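Local coordinates for protein prolyl-ACP dehydrogenase (Oscillatoria sp., PDB 4IRN) that oxidises a prolyl group carried on an acyl carrier protein, using FAD, in the biosynthesis of the cyanotoxin anatoxin-a, at residues H127-L136 with L148-S159. Sequence-based numbering, arbitrary orientation.
Sequences HIWACEMPLL and LPLLCRGGWIAS
H127 ties helix 118-138 to the end of helix 141-153 and to A158 of strand 158-161, where the N-terminal helical domain of the acyl-CoA dehydrogenase fold runs into the middle β-domain. The two helix segments form a near-antiparallel hairpin, their axes at 155° and 10.7 Å apart at closest approach. With CG anti to the backbone N (chi1 170°), the imidazole of H127 swings out to the other segment. H127 CB lies 4.2 Å from A158 O. Beyond CG, H127 ND1 accepts the backbone N-H of A158 (ND1 to N 2.9 Å), the donor lying almost in the ring plane, consistent with an ND1 that carries no proton. H127 CE1 comes within 3.2 Å of W156 O and also meets the CD2 methyl of L151. At the far tip, NE2 donates weakly to L151 O and, also weakly, to the carboxylate of E132 one turn on, which probably favours a proton there. W77 and H86 pack against the same ring.

The extended E132 side chain passes L151 in the opposite direction, CG against CD1. Further along the hairpin, L148 fits its CG against L135 CD2 and its CD1 against L136. At the other end, the S159 side chain lies about 6 Å from a bound FAD: S159, whose side chain starts away from the helix, bonds through OG to T195 O, T195 being an FAD-binding residue, and C131 sits near H160, another. Here C131 CB rests 3.5 Å from A158 CB, while C131 SG lies 3.5 Å from S159 C.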
loop_
_atom_site.group_PDB
_atom_site.type_symbol
_atom_site.label_atom_id
_atom_site.label_comp_id
_atom_site.label_asym_id
_atom_site.label_seq_id
_atom_site.Cartn_x
_atom_site.Cartn_y
_atom_site.Cartn_z
ATOM N N HIS A 127 26.041 16.838 -13.538
ATOM C CA HIS A 127 27.238 17.225 -14.282
ATOM C C HIS A 127 27.873 16.010 -14.993
ATOM O O HIS A 127 28.183 16.095 -16.179
ATOM C CB HIS A 127 28.223 17.918 -13.323
ATOM C CG HIS A 127 29.595 18.179 -13.879
ATOM N ND1 HIS A 127 29.919 19.386 -14.461
ATOM C CD2 HIS A 127 30.691 17.382 -13.891
ATOM C CE1 HIS A 127 31.186 19.278 -14.821
ATOM N NE2 HIS A 127 31.691 18.091 -14.496
ATOM N N ILE A 128 28.030 14.882 -14.283
ATOM C CA ILE A 128 28.609 13.654 -14.833
ATOM C C ILE A 128 27.738 12.959 -15.886
ATOM O O ILE A 128 28.164 12.790 -17.026
ATOM C CB ILE A 128 29.015 12.662 -13.705
ATOM C CG1 ILE A 128 30.078 13.271 -12.781
ATOM C CG2 ILE A 128 29.523 11.348 -14.284
ATOM C CD1 ILE A 128 30.038 12.738 -11.335
ATOM N N TRP A 129 26.535 12.526 -15.479
ATOM C CA TRP A 129 25.613 11.744 -16.308
ATOM C C TRP A 129 24.833 12.472 -17.385
ATOM O O TRP A 129 24.638 11.896 -18.459
ATOM C CB TRP A 129 24.712 10.831 -15.461
ATOM C CG TRP A 129 25.449 10.096 -14.375
ATOM C CD1 TRP A 129 25.375 10.331 -13.036
ATOM C CD2 TRP A 129 26.432 9.067 -14.548
ATOM N NE1 TRP A 129 26.224 9.491 -12.360
ATOM C CE2 TRP A 129 26.894 8.710 -13.264
ATOM C CE3 TRP A 129 26.957 8.391 -15.667
ATOM C CZ2 TRP A 129 27.854 7.705 -13.064
ATOM C CZ3 TRP A 129 27.920 7.408 -15.470
ATOM C CH2 TRP A 129 28.361 7.076 -14.182
ATOM N N ALA A 130 24.380 13.713 -17.124
ATOM C CA ALA A 130 23.594 14.464 -18.104
ATOM C C ALA A 130 24.405 15.401 -19.008
ATOM O O ALA A 130 23.852 15.929 -19.982
ATOM C CB ALA A 130 22.471 15.222 -17.414
ATOM N N CYS A 131 25.701 15.608 -18.698
ATOM C CA CYS A 131 26.549 16.507 -19.468
ATOM C C CYS A 131 27.815 15.854 -20.014
ATOM O O CYS A 131 28.016 15.880 -21.229
ATOM C CB CYS A 131 26.864 17.762 -18.664
ATOM S SG CYS A 131 25.406 18.589 -17.987
ATOM N N GLU A 132 28.669 15.288 -19.131
ATOM C CA GLU A 132 29.924 14.641 -19.540
ATOM C C GLU A 132 29.687 13.407 -20.410
ATOM O O GLU A 132 30.374 13.247 -21.422
ATOM C CB GLU A 132 30.801 14.269 -18.331
ATOM C CG GLU A 132 31.414 15.433 -17.566
ATOM C CD GLU A 132 32.336 15.040 -16.426
ATOM O OE1 GLU A 132 32.215 13.907 -15.918
ATOM O OE2 GLU A 132 33.161 15.879 -16.012
ATOM N N MET A 133 28.735 12.533 -20.010
ATOM C CA MET A 133 28.400 11.305 -20.741
ATOM C C MET A 133 27.894 11.512 -22.188
ATOM O O MET A 133 28.498 10.918 -23.084
ATOM C CB MET A 133 27.473 10.386 -19.943
ATOM C CG MET A 133 28.151 9.663 -18.797
ATOM S SD MET A 133 29.716 8.822 -19.156
ATOM C CE MET A 133 29.236 7.696 -20.461
ATOM N N PRO A 134 26.850 12.349 -22.470
ATOM C CA PRO A 134 26.454 12.569 -23.875
ATOM C C PRO A 134 27.580 13.172 -24.734
ATOM O O PRO A 134 27.671 12.845 -25.922
ATOM C CB PRO A 134 25.259 13.519 -23.768
ATOM C CG PRO A 134 25.401 14.171 -22.453
ATOM C CD PRO A 134 26.010 13.148 -21.555
ATOM N N LEU A 135 28.445 14.031 -24.134
ATOM C CA LEU A 135 29.613 14.642 -24.789
ATOM C C LEU A 135 30.647 13.555 -25.172
ATOM O O LEU A 135 31.200 13.598 -26.267
ATOM C CB LEU A 135 30.242 15.730 -23.880
ATOM C CG LEU A 135 31.578 16.388 -24.286
ATOM C CD1 LEU A 135 31.493 17.064 -25.641
ATOM C CD2 LEU A 135 32.001 17.408 -23.258
ATOM N N LEU A 136 30.877 12.575 -24.273
ATOM C CA LEU A 136 31.805 11.470 -24.503
ATOM C C LEU A 136 31.323 10.556 -25.649
ATOM O O LEU A 136 32.134 10.120 -26.474
ATOM C CB LEU A 136 32.016 10.674 -23.187
ATOM C CG LEU A 136 32.853 9.378 -23.252
ATOM C CD1 LEU A 136 34.299 9.666 -23.608
ATOM C CD2 LEU A 136 32.785 8.631 -21.952
ATOM N N LEU A 148 35.973 17.968 -22.357
ATOM C CA LEU A 148 36.050 16.899 -21.362
ATOM C C LEU A 148 37.145 17.066 -20.332
ATOM O O LEU A 148 36.846 16.930 -19.154
ATOM C CB LEU A 148 36.094 15.504 -21.982
ATOM C CG LEU A 148 34.772 14.825 -22.293
ATOM C CD1 LEU A 148 35.034 13.450 -22.879
ATOM C CD2 LEU A 148 33.897 14.691 -21.046
ATOM N N PRO A 149 38.399 17.416 -20.713
ATOM C CA PRO A 149 39.432 17.619 -19.687
ATOM C C PRO A 149 39.082 18.746 -18.710
ATOM O O PRO A 149 39.411 18.660 -17.523
ATOM C CB PRO A 149 40.684 17.924 -20.516
ATOM C CG PRO A 149 40.426 17.333 -21.839
ATOM C CD PRO A 149 38.971 17.590 -22.063
ATOM N N LEU A 150 38.360 19.766 -19.197
ATOM C CA LEU A 150 37.922 20.910 -18.389
ATOM C C LEU A 150 36.894 20.540 -17.327
ATOM O O LEU A 150 37.001 21.008 -16.195
ATOM C CB LEU A 150 37.353 22.018 -19.276
ATOM C CG LEU A 150 38.350 22.871 -20.032
ATOM C CD1 LEU A 150 37.648 23.693 -21.056
ATOM C CD2 LEU A 150 39.114 23.798 -19.087
ATOM N N LEU A 151 35.883 19.739 -17.696
ATOM C CA LEU A 151 34.826 19.307 -16.779
ATOM C C LEU A 151 35.370 18.327 -15.741
ATOM O O LEU A 151 35.014 18.373 -14.567
ATOM C CB LEU A 151 33.686 18.642 -17.580
ATOM C CG LEU A 151 32.956 19.495 -18.616
ATOM C CD1 LEU A 151 31.916 18.680 -19.351
ATOM C CD2 LEU A 151 32.312 20.713 -17.980
ATOM N N CYS A 152 36.229 17.458 -16.205
ATOM C CA CYS A 152 36.930 16.402 -15.530
ATOM C C CYS A 152 37.894 16.941 -14.460
ATOM O O CYS A 152 37.879 16.453 -13.320
ATOM C CB CYS A 152 37.678 15.621 -16.603
ATOM S SG CYS A 152 38.016 13.922 -16.175
ATOM N N ARG A 153 38.799 17.893 -14.872
ATOM C CA ARG A 153 39.893 18.396 -14.021
ATOM C C ARG A 153 40.096 19.928 -13.943
ATOM O O ARG A 153 40.845 20.395 -13.094
ATOM C CB ARG A 153 41.224 17.725 -14.446
ATOM C CG ARG A 153 41.128 16.236 -14.714
ATOM C CD ARG A 153 42.242 15.401 -14.128
ATOM N NE ARG A 153 42.188 15.302 -12.666
ATOM C CZ ARG A 153 42.792 14.355 -11.953
ATOM N NH1 ARG A 153 43.476 13.396 -12.555
ATOM N NH2 ARG A 153 42.699 14.352 -10.634
ATOM N N GLY A 154 39.424 20.689 -14.805
ATOM C CA GLY A 154 39.573 22.140 -14.911
ATOM C C GLY A 154 38.707 23.011 -14.020
ATOM O O GLY A 154 38.844 24.237 -14.044
ATOM N N GLY A 155 37.821 22.403 -13.238
ATOM C CA GLY A 155 36.945 23.170 -12.358
ATOM C C GLY A 155 35.760 23.778 -13.088
ATOM O O GLY A 155 35.072 24.652 -12.547
ATOM N N TRP A 156 35.526 23.315 -14.328
ATOM C CA TRP A 156 34.408 23.722 -15.153
ATOM C C TRP A 156 33.195 22.913 -14.737
ATOM O O TRP A 156 33.308 21.704 -14.506
ATOM C CB TRP A 156 34.724 23.518 -16.639
ATOM C CG TRP A 156 35.282 24.733 -17.329
ATOM C CD1 TRP A 156 36.280 25.551 -16.884
ATOM C CD2 TRP A 156 34.907 25.225 -18.621
ATOM N NE1 TRP A 156 36.512 26.553 -17.796
ATOM C CE2 TRP A 156 35.685 26.377 -18.874
ATOM C CE3 TRP A 156 33.967 24.817 -19.585
ATOM C CZ2 TRP A 156 35.565 27.117 -20.057
ATOM C CZ3 TRP A 156 33.844 25.554 -20.756
ATOM C CH2 TRP A 156 34.641 26.682 -20.986
ATOM N N ILE A 157 32.052 23.595 -14.588
ATOM C CA ILE A 157 30.797 22.966 -14.212
ATOM C C ILE A 157 29.856 22.994 -15.406
ATOM O O ILE A 157 29.883 23.936 -16.201
ATOM C CB ILE A 157 30.215 23.622 -12.932
ATOM C CG1 ILE A 157 31.108 23.302 -11.730
ATOM C CG2 ILE A 157 28.789 23.185 -12.640
ATOM C CD1 ILE A 157 31.609 24.472 -10.995
ATOM N N ALA A 158 29.075 21.929 -15.571
ATOM C CA ALA A 158 28.149 21.842 -16.685
ATOM C C ALA A 158 26.687 21.723 -16.241
ATOM O O ALA A 158 26.394 21.211 -15.157
ATOM C CB ALA A 158 28.536 20.703 -17.617
ATOM N N SER A 159 25.785 22.249 -17.082
ATOM C CA SER A 159 24.347 22.244 -16.896
ATOM C C SER A 159 23.688 21.604 -18.102
ATOM O O SER A 159 24.200 21.697 -19.221
ATOM C CB SER A 159 23.824 23.664 -16.708
ATOM O OG SER A 159 24.069 24.121 -15.391
#